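Local coordinates for protein exodeoxyribonuclease III (Archaeoglobus fulgidus, PDB 2VOA) that probably cleaves DNA at abasic sites as a metal-dependent AP endonuclease of the exonuclease III family, with a likely 3'-5' exonuclease activity on double-stranded DNA, at residues P21-N26 and I51-V56; E115-K120 and E170-A175; V185-K190 and V231-D236. The protein carries 1 engineered substitution. One frame throughout, in Å; residues are numbered along the deposited sequence.

Contact 1 (P21-N26 and I51-V56)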
loop_
_atom_site.group_PDB
_atom_site.type_symbol
_atom_site.label_atom_id
_atom_site.label_comp_id
_atom_site.label_asym_id
_atom_site.label_seq_id
_atom_site.Cartn_x
_atom_site.Cartn_y
_atom_site.Cartn_z
ATOM N N PRO A 21 -16.113 -2.440 6.539
ATOM C CA PRO A 21 -16.433 -3.566 7.453
ATOM C C PRO A 21 -16.826 -3.105 8.877
ATOM O O PRO A 21 -17.684 -3.734 9.536
ATOM C CB PRO A 21 -15.121 -4.355 7.498
ATOM C CG PRO A 21 -14.460 -4.049 6.174
ATOM C CD PRO A 21 -14.765 -2.593 5.948
ATOM N N TRP A 22 -16.212 -2.020 9.348
ATOM C CA TRP A 22 -16.524 -1.529 10.684
ATOM C C TRP A 22 -17.995 -1.062 10.734
ATOM O O TRP A 22 -18.703 -1.360 11.694
ATOM C CB TRP A 22 -15.540 -0.431 11.115
ATOM C CG TRP A 22 -15.691 -0.049 12.561
ATOM C CD1 TRP A 22 -15.043 -0.607 13.635
ATOM C CD2 TRP A 22 -16.566 0.941 13.088
ATOM N NE1 TRP A 22 -15.472 -0.018 14.808
ATOM C CE2 TRP A 22 -16.387 0.955 14.499
ATOM C CE3 TRP A 22 -17.470 1.844 12.508
ATOM C CZ2 TRP A 22 -17.097 1.837 15.341
ATOM C CZ3 TRP A 22 -18.174 2.729 13.348
ATOM C CH2 TRP A 22 -17.991 2.697 14.749
ATOM N N LEU A 23 -18.452 -0.360 9.691
ATOM C CA LEU A 23 -19.862 0.070 9.604
ATOM C C LEU A 23 -20.810 -1.132 9.520
ATOM O O LEU A 23 -21.866 -1.158 10.155
ATOM C CB LEU A 23 -20.100 1.019 8.418
ATOM C CG LEU A 23 -19.592 2.456 8.593
ATOM C CD1 LEU A 23 -19.599 3.187 7.274
ATOM C CD2 LEU A 23 -20.418 3.210 9.629
ATOM N N LYS A 24 -20.430 -2.137 8.741
ATOM C CA LYS A 24 -21.244 -3.349 8.645
ATOM C C LYS A 24 -21.403 -4.048 10.001
ATOM O O LYS A 24 -22.478 -4.549 10.319
ATOM C CB LYS A 24 -20.667 -4.291 7.584
ATOM C CG LYS A 24 -21.195 -3.986 6.188
ATOM C CD LYS A 24 -21.240 -5.242 5.317
ATOM C CE LYS A 24 -22.492 -5.268 4.403
ATOM N NZ LYS A 24 -22.270 -5.987 3.093
ATOM N N GLU A 25 -20.340 -4.047 10.805
ATOM C CA GLU A 25 -20.320 -4.764 12.086
ATOM C C GLU A 25 -21.065 -3.990 13.161
ATOM O O GLU A 25 -21.885 -4.564 13.887
ATOM C CB GLU A 25 -18.879 -5.032 12.538
ATOM C CG GLU A 25 -18.704 -5.613 13.963
ATOM C CD GLU A 25 -19.298 -7.020 14.165
ATOM O OE1 GLU A 25 -19.385 -7.806 13.202
ATOM O OE2 GLU A 25 -19.663 -7.357 15.317
ATOM N N ASN A 26 -20.784 -2.692 13.227
ATOM C CA ASN A 26 -21.207 -1.840 14.335
ATOM C C ASN A 26 -22.511 -1.091 14.078
ATOM O O ASN A 26 -23.209 -0.688 15.022
ATOM C CB ASN A 26 -20.068 -0.883 14.699
ATOM C CG ASN A 26 -18.913 -1.613 15.372
ATOM O OD1 ASN A 26 -18.948 -1.858 16.593
ATOM N ND2 ASN A 26 -17.906 -2.004 14.578
ATOM N N ILE A 51 -23.324 -0.335 1.188
ATOM C CA ILE A 51 -23.654 -0.935 2.481
ATOM C C ILE A 51 -24.781 -0.166 3.196
ATOM O O ILE A 51 -25.000 -0.350 4.397
ATOM C CB ILE A 51 -22.395 -1.125 3.384
ATOM C CG1 ILE A 51 -21.694 0.214 3.683
ATOM C CG2 ILE A 51 -21.426 -2.107 2.726
ATOM C CD1 ILE A 51 -20.979 0.221 5.003
ATOM N N GLY A 52 -25.484 0.686 2.450
ATOM C CA GLY A 52 -26.710 1.307 2.937
ATOM C C GLY A 52 -26.488 2.574 3.755
ATOM O O GLY A 52 -27.341 2.948 4.565
ATOM N N TYR A 53 -25.358 3.236 3.530
ATOM C CA TYR A 53 -25.070 4.521 4.190
ATOM C C TYR A 53 -25.102 5.708 3.233
ATOM O O TYR A 53 -24.491 5.676 2.163
ATOM C CB TYR A 53 -23.721 4.475 4.930
ATOM C CG TYR A 53 -23.843 3.825 6.287
ATOM C CD1 TYR A 53 -23.842 2.430 6.426
ATOM C CD2 TYR A 53 -23.999 4.614 7.433
ATOM C CE1 TYR A 53 -23.981 1.825 7.683
ATOM C CE2 TYR A 53 -24.133 4.011 8.711
ATOM C CZ TYR A 53 -24.122 2.630 8.815
ATOM O OH TYR A 53 -24.257 2.064 10.071
ATOM N N HIS A 54 -25.812 6.758 3.636
ATOM C CA HIS A 54 -25.630 8.074 3.045
ATOM C C HIS A 54 -24.291 8.587 3.517
ATOM O O HIS A 54 -23.828 8.220 4.605
ATOM C CB HIS A 54 -26.721 9.036 3.514
ATOM C CG HIS A 54 -28.089 8.659 3.048
ATOM N ND1 HIS A 54 -28.951 7.888 3.800
ATOM C CD2 HIS A 54 -28.740 8.942 1.900
ATOM C CE1 HIS A 54 -30.076 7.708 3.129
ATOM N NE2 HIS A 54 -29.975 8.340 1.975
ATOM N N VAL A 55 -23.676 9.439 2.703
ATOM C CA VAL A 55 -22.451 10.096 3.135
ATOM C C VAL A 55 -22.399 11.500 2.538
ATOM O O VAL A 55 -22.634 11.698 1.324
ATOM C CB VAL A 55 -21.177 9.233 2.832
ATOM C CG1 VAL A 55 -20.931 9.067 1.322
ATOM C CG2 VAL A 55 -19.950 9.773 3.552
ATOM N N VAL A 56 -22.157 12.467 3.414
ATOM C CA VAL A 56 -21.870 13.851 2.994
ATOM C C VAL A 56 -20.415 14.221 3.319
ATOM O O VAL A 56 -19.824 13.674 4.258
ATOM C CB VAL A 56 -22.901 14.861 3.577
ATOM C CG1 VAL A 56 -24.311 14.560 3.023
ATOM C CG2 VAL A 56 -22.949 14.828 5.082
#
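Leu23 and Ile51 meet at about a right angle, the CB of Leu23 lying 3.6 Å from the CD1 of Ile51. The CD2 methyl of the same leucine sits over one face of the Tyr53 ring, 4.1 Å from the centroid and 23° off the normal, a CH-pi contact displaced toward the rim; its nearest ring atom is CZ, 3.8 Å from Leu23 CD2. On the outer side, the aliphatic part of Lys24 runs across the CG2 methyl of Ile51, with Lys24 CE 3.7 Å from Ile51 CG2, the lysine chain bending at chi3 and chi4. Ile51 holds CG1 between its backbone N and carbonyl carbon (chi1 60°), which splits its branches between Leu23 and Lys24. In the DNase I-like fold this packs the C-terminal end of helix 16-26 against the link from helix 45-49 to the outermost strand 54-60. A Schellman motif ends helix 45-49, with Gly52 at the C-prime position with positive phi. Further out, Tyr53 OH is hydrogen-bonded to Pro28 O, which fixes the far end of the ring, while Phe48 and Leu31 also pack on Leu23. In the helix, Asn26 ND2 donates to Trp22 O at 3.1 Å.

Contact 2 (E115-K120 and E170-A175)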
loop_
_atom_site.group_PDB
_atom_site.type_symbol
_atom_site.label_atom_id
_atom_site.label_comp_id
_atom_site.label_asym_id
_atom_site.label_seq_id
_atom_site.Cartn_x
_atom_site.Cartn_y
_atom_site.Cartn_z
ATOM N N GLU A 115 3.058 30.206 14.084
ATOM C CA GLU A 115 1.818 30.814 13.609
ATOM C C GLU A 115 0.653 29.813 13.611
ATOM O O GLU A 115 -0.462 30.166 13.998
ATOM C CB GLU A 115 2.029 31.457 12.218
ATOM C CG GLU A 115 0.787 32.110 11.614
ATOM C CD GLU A 115 0.267 33.303 12.405
ATOM O OE1 GLU A 115 1.034 33.907 13.197
ATOM O OE2 GLU A 115 -0.929 33.633 12.218
ATOM N N LYS A 116 0.913 28.560 13.227
ATOM C CA LYS A 116 -0.140 27.537 13.197
ATOM C C LYS A 116 -0.788 27.371 14.563
ATOM O O LYS A 116 -1.984 27.135 14.635
ATOM C CB LYS A 116 0.389 26.186 12.736
ATOM C CG LYS A 116 1.002 26.178 11.332
ATOM C CD LYS A 116 1.164 24.718 10.892
ATOM C CE LYS A 116 1.707 24.584 9.479
ATOM N NZ LYS A 116 1.483 23.183 8.993
ATOM N N TYR A 117 0.001 27.518 15.637
ATOM C CA TYR A 117 -0.583 27.419 16.994
ATOM C C TYR A 117 -1.503 28.598 17.272
ATOM O O TYR A 117 -2.591 28.409 17.795
ATOM C CB TYR A 117 0.474 27.270 18.083
ATOM C CG TYR A 117 -0.131 26.950 19.449
ATOM C CD1 TYR A 117 -0.818 25.740 19.661
ATOM C CD2 TYR A 117 0.015 27.837 20.518
ATOM C CE1 TYR A 117 -1.374 25.425 20.909
ATOM C CE2 TYR A 117 -0.540 27.538 21.796
ATOM C CZ TYR A 117 -1.212 26.339 21.970
ATOM O OH TYR A 117 -1.751 26.040 23.190
ATOM N N GLN A 118 -1.092 29.800 16.865
ATOM C CA GLN A 118 -1.973 30.969 17.042
ATOM C C GLN A 118 -3.246 30.769 16.215
ATOM O O GLN A 118 -4.354 31.114 16.651
ATOM C CB GLN A 118 -1.254 32.254 16.645
ATOM C CG GLN A 118 -0.088 32.607 17.604
ATOM C CD GLN A 118 -0.531 32.603 19.063
ATOM O OE1 GLN A 118 -1.491 33.288 19.432
ATOM N NE2 GLN A 118 0.151 31.814 19.892
ATOM N N TYR A 119 -3.092 30.204 15.023
ATOM C CA TYR A 119 -4.268 29.907 14.187
ATOM C C TYR A 119 -5.221 28.899 14.861
ATOM O O TYR A 119 -6.444 29.093 14.849
ATOM C CB TYR A 119 -3.853 29.440 12.773
ATOM C CG TYR A 119 -5.063 29.357 11.876
ATOM C CD1 TYR A 119 -5.671 30.531 11.396
ATOM C CD2 TYR A 119 -5.640 28.135 11.574
ATOM C CE1 TYR A 119 -6.806 30.471 10.593
ATOM C CE2 TYR A 119 -6.781 28.052 10.762
ATOM C CZ TYR A 119 -7.355 29.227 10.297
ATOM O OH TYR A 119 -8.470 29.162 9.512
ATOM N N LYS A 120 -4.658 27.879 15.506
ATOM C CA LYS A 120 -5.448 26.909 16.285
ATOM C C LYS A 120 -6.245 27.621 17.395
ATOM O O LYS A 120 -7.450 27.375 17.585
ATOM C CB LYS A 120 -4.524 25.845 16.891
ATOM C CG LYS A 120 -5.258 24.811 17.792
ATOM C CD LYS A 120 -4.231 23.842 18.350
ATOM C CE LYS A 120 -4.908 22.672 19.017
ATOM N NZ LYS A 120 -3.930 21.573 19.308
ATOM N N GLU A 170 -1.558 24.755 27.824
ATOM C CA GLU A 170 -2.596 25.421 28.600
ATOM C C GLU A 170 -3.530 26.298 27.747
ATOM O O GLU A 170 -4.741 26.332 28.005
ATOM C CB GLU A 170 -1.972 26.217 29.764
ATOM C CG GLU A 170 -1.178 27.394 29.323
ATOM C CD GLU A 170 -0.663 28.206 30.489
ATOM O OE1 GLU A 170 0.569 28.254 30.663
ATOM O OE2 GLU A 170 -1.497 28.779 31.229
ATOM N N ASP A 171 -2.998 26.995 26.738
ATOM C CA ASP A 171 -3.856 27.920 25.954
ATOM C C ASP A 171 -4.917 27.164 25.146
ATOM O O ASP A 171 -6.083 27.558 25.112
ATOM C CB ASP A 171 -3.031 28.846 25.028
ATOM C CG ASP A 171 -2.135 29.823 25.803
ATOM O OD1 ASP A 171 -2.401 30.100 27.006
ATOM O OD2 ASP A 171 -1.150 30.323 25.197
ATOM N N ALA A 172 -4.505 26.071 24.514
ATOM C CA ALA A 172 -5.436 25.234 23.764
ATOM C C ALA A 172 -6.464 24.571 24.687
ATOM O O ALA A 172 -7.662 24.520 24.359
ATOM C CB ALA A 172 -4.673 24.178 22.952
ATOM N N ARG A 173 -5.985 24.033 25.814
ATOM C CA ARG A 173 -6.878 23.399 26.804
ATOM C C ARG A 173 -7.922 24.403 27.278
ATOM O O ARG A 173 -9.107 24.078 27.307
ATOM C CB ARG A 173 -6.092 22.846 27.999
ATOM C CG ARG A 173 -5.234 21.626 27.642
ATOM C CD ARG A 173 -4.361 21.213 28.869
ATOM N NE ARG A 173 -5.114 20.632 29.977
ATOM C CZ ARG A 173 -4.696 20.575 31.239
ATOM N NH1 ARG A 173 -3.528 21.106 31.601
ATOM N NH2 ARG A 173 -5.463 20.010 32.160
ATOM N N ARG A 174 -7.493 25.615 27.619
ATOM C CA ARG A 174 -8.416 26.641 28.121
ATOM C C ARG A 174 -9.457 27.024 27.040
ATOM O O ARG A 174 -10.648 27.185 27.335
ATOM C CB ARG A 174 -7.636 27.886 28.580
ATOM C CG ARG A 174 -8.550 29.043 28.991
ATOM C CD ARG A 174 -7.812 30.289 29.433
ATOM N NE ARG A 174 -8.780 31.232 29.998
ATOM C CZ ARG A 174 -8.983 31.446 31.301
ATOM N NH1 ARG A 174 -8.266 30.805 32.226
ATOM N NH2 ARG A 174 -9.908 32.324 31.685
ATOM N N ALA A 175 -9.004 27.180 25.794
ATOM C CA ALA A 175 -9.888 27.583 24.700
ATOM C C ALA A 175 -10.929 26.511 24.403
ATOM O O ALA A 175 -12.086 26.801 24.130
ATOM C CB ALA A 175 -9.089 27.933 23.447
HETATM O O HOH W 1 -0.086 31.152 22.823
#
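Helices 115-134 and 170-180 run side by side here, near the DNA-binding side of this exonuclease III-like fold. Their short segments point almost the same way, 17° apart, with axes 10.7 Å from each other. Tyr117 bridges that gap. With CG anti to the backbone N (chi1 -171°), its ring reaches across to the first turn of the second helix, where the OH accepts a bent hydrogen bond from Ala172 N (3.1 Å, 136° at the hydrogen). The hydroxyl is also hydrogen-bonded to His169 ND1, and the two rings meet with their planes steeply inclined, so the phenol is held both by the first turn of helix 170-180 and by the residue just ahead of it. Ala172 CB packs obliquely against the ring, 4.1 Å from Tyr117 CE1, and Asp171 CB approaches the hydroxyl too. Lys120 extends fully and lays its CE against the Ala172 methyl at 4.2 Å; its ammonium group then bonds to the carbonyl oxygens of Asn148, Gln108 and Val166. Asn148 is a predicted magnesium ligand and transition-state stabiliser, so the lysine links this helix pair to a backbone segment of the probable active site. Next to Tyr117 in the chain, Lys116 reaches away to the bound DNA, where its NZ pairs with a phosphate. Beside the tyrosine, a water accepts from Gln118 NE2 at 3.0 Å and donates to Asp171 OD2 at 2.7 Å.

Contact 3 (V185-K190 and V231-D236)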
loop_
_atom_site.group_PDB
_atom_site.type_symbol
_atom_site.label_atom_id
_atom_site.label_comp_id
_atom_site.label_asym_id
_atom_site.label_seq_id
_atom_site.Cartn_x
_atom_site.Cartn_y
_atom_site.Cartn_z
ATOM N N VAL A 185 -21.470 18.129 27.059
ATOM C CA VAL A 185 -21.005 17.075 27.965
ATOM C C VAL A 185 -20.059 16.108 27.219
ATOM O O VAL A 185 -20.424 15.557 26.179
ATOM C CB VAL A 185 -22.192 16.294 28.538
ATOM C CG1 VAL A 185 -21.691 15.235 29.486
ATOM C CG2 VAL A 185 -23.140 17.273 29.284
ATOM N N ASP A 186 -18.866 15.895 27.775
ATOM C CA ASP A 186 -17.864 14.997 27.159
ATOM C C ASP A 186 -18.304 13.612 27.624
ATOM O O ASP A 186 -17.963 13.181 28.736
ATOM C CB ASP A 186 -16.487 15.331 27.740
ATOM C CG ASP A 186 -15.314 14.642 27.041
ATOM O OD1 ASP A 186 -15.465 13.700 26.237
ATOM O OD2 ASP A 186 -14.171 15.077 27.315
ATOM N N VAL A 187 -19.112 12.942 26.809
ATOM C CA VAL A 187 -19.815 11.743 27.304
ATOM C C VAL A 187 -18.870 10.585 27.652
ATOM O O VAL A 187 -19.204 9.747 28.497
ATOM C CB VAL A 187 -20.997 11.308 26.359
ATOM C CG1 VAL A 187 -22.072 12.372 26.360
ATOM C CG2 VAL A 187 -20.486 10.983 24.927
ATOM N N LEU A 188 -17.698 10.537 27.013
ATOM C CA LEU A 188 -16.676 9.530 27.388
ATOM C C LEU A 188 -16.443 9.582 28.894
ATOM O O LEU A 188 -16.328 8.533 29.540
ATOM C CB LEU A 188 -15.355 9.769 26.639
ATOM C CG LEU A 188 -14.259 8.747 27.007
ATOM C CD1 LEU A 188 -14.714 7.307 26.721
ATOM C CD2 LEU A 188 -12.973 9.120 26.248
ATOM N N ARG A 189 -16.416 10.793 29.461
ATOM C CA ARG A 189 -16.192 10.956 30.914
ATOM C C ARG A 189 -17.444 10.855 31.797
ATOM O O ARG A 189 -17.339 10.668 33.019
ATOM C CB ARG A 189 -15.378 12.232 31.202
ATOM C CG ARG A 189 -14.076 12.306 30.400
ATOM C CD ARG A 189 -13.227 11.057 30.652
ATOM N NE ARG A 189 -11.928 11.132 30.005
ATOM C CZ ARG A 189 -11.085 10.121 29.939
ATOM N NH1 ARG A 189 -11.404 8.956 30.515
ATOM N NH2 ARG A 189 -9.917 10.289 29.338
ATOM N N LYS A 190 -18.631 10.915 31.188
ATOM C CA LYS A 190 -19.833 10.481 31.918
ATOM C C LYS A 190 -19.760 8.984 32.256
ATOM O O LYS A 190 -20.086 8.561 33.382
ATOM C CB LYS A 190 -21.082 10.766 31.070
ATOM C CG LYS A 190 -22.406 10.446 31.781
ATOM C CD LYS A 190 -23.645 10.603 30.884
ATOM C CE LYS A 190 -24.895 10.432 31.753
ATOM N NZ LYS A 190 -25.981 9.761 31.004
ATOM N N VAL A 231 -25.908 6.131 27.547
ATOM C CA VAL A 231 -25.801 4.913 28.360
ATOM C C VAL A 231 -24.472 4.160 28.182
ATOM O O VAL A 231 -24.141 3.284 28.990
ATOM C CB VAL A 231 -27.000 3.963 28.133
ATOM C CG1 VAL A 231 -28.291 4.578 28.686
ATOM C CG2 VAL A 231 -27.113 3.599 26.653
ATOM N N ASP A 232 -23.719 4.508 27.148
ATOM C CA ASP A 232 -22.399 3.902 26.928
ATOM C C ASP A 232 -21.536 4.798 26.038
ATOM O O ASP A 232 -22.051 5.618 25.280
ATOM C CB ASP A 232 -22.539 2.520 26.302
ATOM C CG ASP A 232 -21.311 1.632 26.560
ATOM O OD1 ASP A 232 -20.393 2.037 27.332
ATOM O OD2 ASP A 232 -21.287 0.514 26.014
ATOM N N CYS A 233 -20.215 4.668 26.185
ATOM C CA CYS A 233 -19.266 5.368 25.348
ATOM C C CYS A 233 -17.953 4.628 25.528
ATOM O O CYS A 233 -17.593 4.254 26.651
ATOM C CB CYS A 233 -19.126 6.827 25.763
ATOM S SG CYS A 233 -18.041 7.812 24.687
ATOM N N TYR A 234 -17.278 4.368 24.422
ATOM C CA TYR A 234 -16.036 3.602 24.461
ATOM C C TYR A 234 -15.227 3.836 23.194
ATOM O O TYR A 234 -15.770 4.258 22.166
ATOM C CB TYR A 234 -16.341 2.103 24.601
ATOM C CG TYR A 234 -17.348 1.585 23.585
ATOM C CD1 TYR A 234 -16.933 1.099 22.341
ATOM C CD2 TYR A 234 -18.729 1.597 23.870
ATOM C CE1 TYR A 234 -17.869 0.617 21.403
ATOM C CE2 TYR A 234 -19.669 1.133 22.941
ATOM C CZ TYR A 234 -19.237 0.634 21.719
ATOM O OH TYR A 234 -20.193 0.178 20.829
ATOM N N ALA A 235 -13.928 3.562 23.287
ATOM C CA ALA A 235 -13.033 3.580 22.138
ATOM C C ALA A 235 -12.851 2.153 21.665
ATOM O O ALA A 235 -12.622 1.251 22.472
ATOM C CB ALA A 235 -11.671 4.231 22.488
ATOM N N ASP A 236 -12.958 1.941 20.364
ATOM C CA ASP A 236 -12.815 0.589 19.795
ATOM C C ASP A 236 -11.386 0.305 19.328
ATOM O O ASP A 236 -10.949 0.818 18.301
ATOM C CB ASP A 236 -13.821 0.411 18.650
ATOM C CG ASP A 236 -13.881 -1.020 18.116
ATOM O OD1 ASP A 236 -14.713 -1.246 17.199
ATOM O OD2 ASP A 236 -13.127 -1.908 18.602
#
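Cys233 carries its SG anti to the backbone N (chi1 -176°), which sends the sulfur from strand 230-235 onto the beginning of helix 187-191. Leu188 likewise has CG anti to its own N (chi1 180°), and the turn at chi2 (58°) brings CD1 round to the sulfur. SG therefore lies along the leucine from backbone to branch: it is 3.5 Å from Leu188 CA, while CB and CD1 of Leu188 both stand 3.9 Å from Cys233 SG. From the neighbouring position Val187 adds its CG2 methyl, 4.0 Å from Cys233 SG, and Val187 O lies at the same 4.0 Å from Cys233 CB. The contact is thus one of van der Waals packing, with a single thiol carrying most of the strand's share and all three touching residues buried. Ile191, from the next turn, also packs on Cys233.

Other residues hold the two backbones in place. Val187 is paired through its backbone with Ile220 and rests on Ala253, whereas Leu188 touches Leu251 and Arg216. Lys190 stretches its ammonium group to the carbonyl of Cys230, at the start of the strand, and to that of Ala227, at the end of helix 224-227. In the strand Val231 and Asp232 both face Val254 in a classic beta bulge, and Asp232 OD1 accepts a weak bond from Cys233 N. Strand 185-186 is outermost in one sheet and strand 230-235 in the other; the contact sets the helical turn after the first on Cys233 of the second, bridging the two sheets of the sandwich characteristic of the DNase I-like fold.

In the fold
From the N terminus, helix 16-26 is met first by the loop that leads into strand 54-60, and contact 1 closes a loop of 24 residues. Contact 2 opens only after that, joining helix 115-134 to helix 170-180 across 49 residues. The chain then passes from helix 170-180 into strand 185-186, where contact 3 begins and spans 40 residues. The three loops follow in series, neither nested nor crossing. Contacts 1 and 2 lie on opposite sides of the chain's centre. Contacts 1 and 3 reach the same sheet at its two outermost strands, contact 1 by the loop leading into 54-60 and contact 3 on 230-235 itself, and touch through Trp22 NE1 and Asp236 OD1, 2.8 Å apart in a probable hydrogen bond.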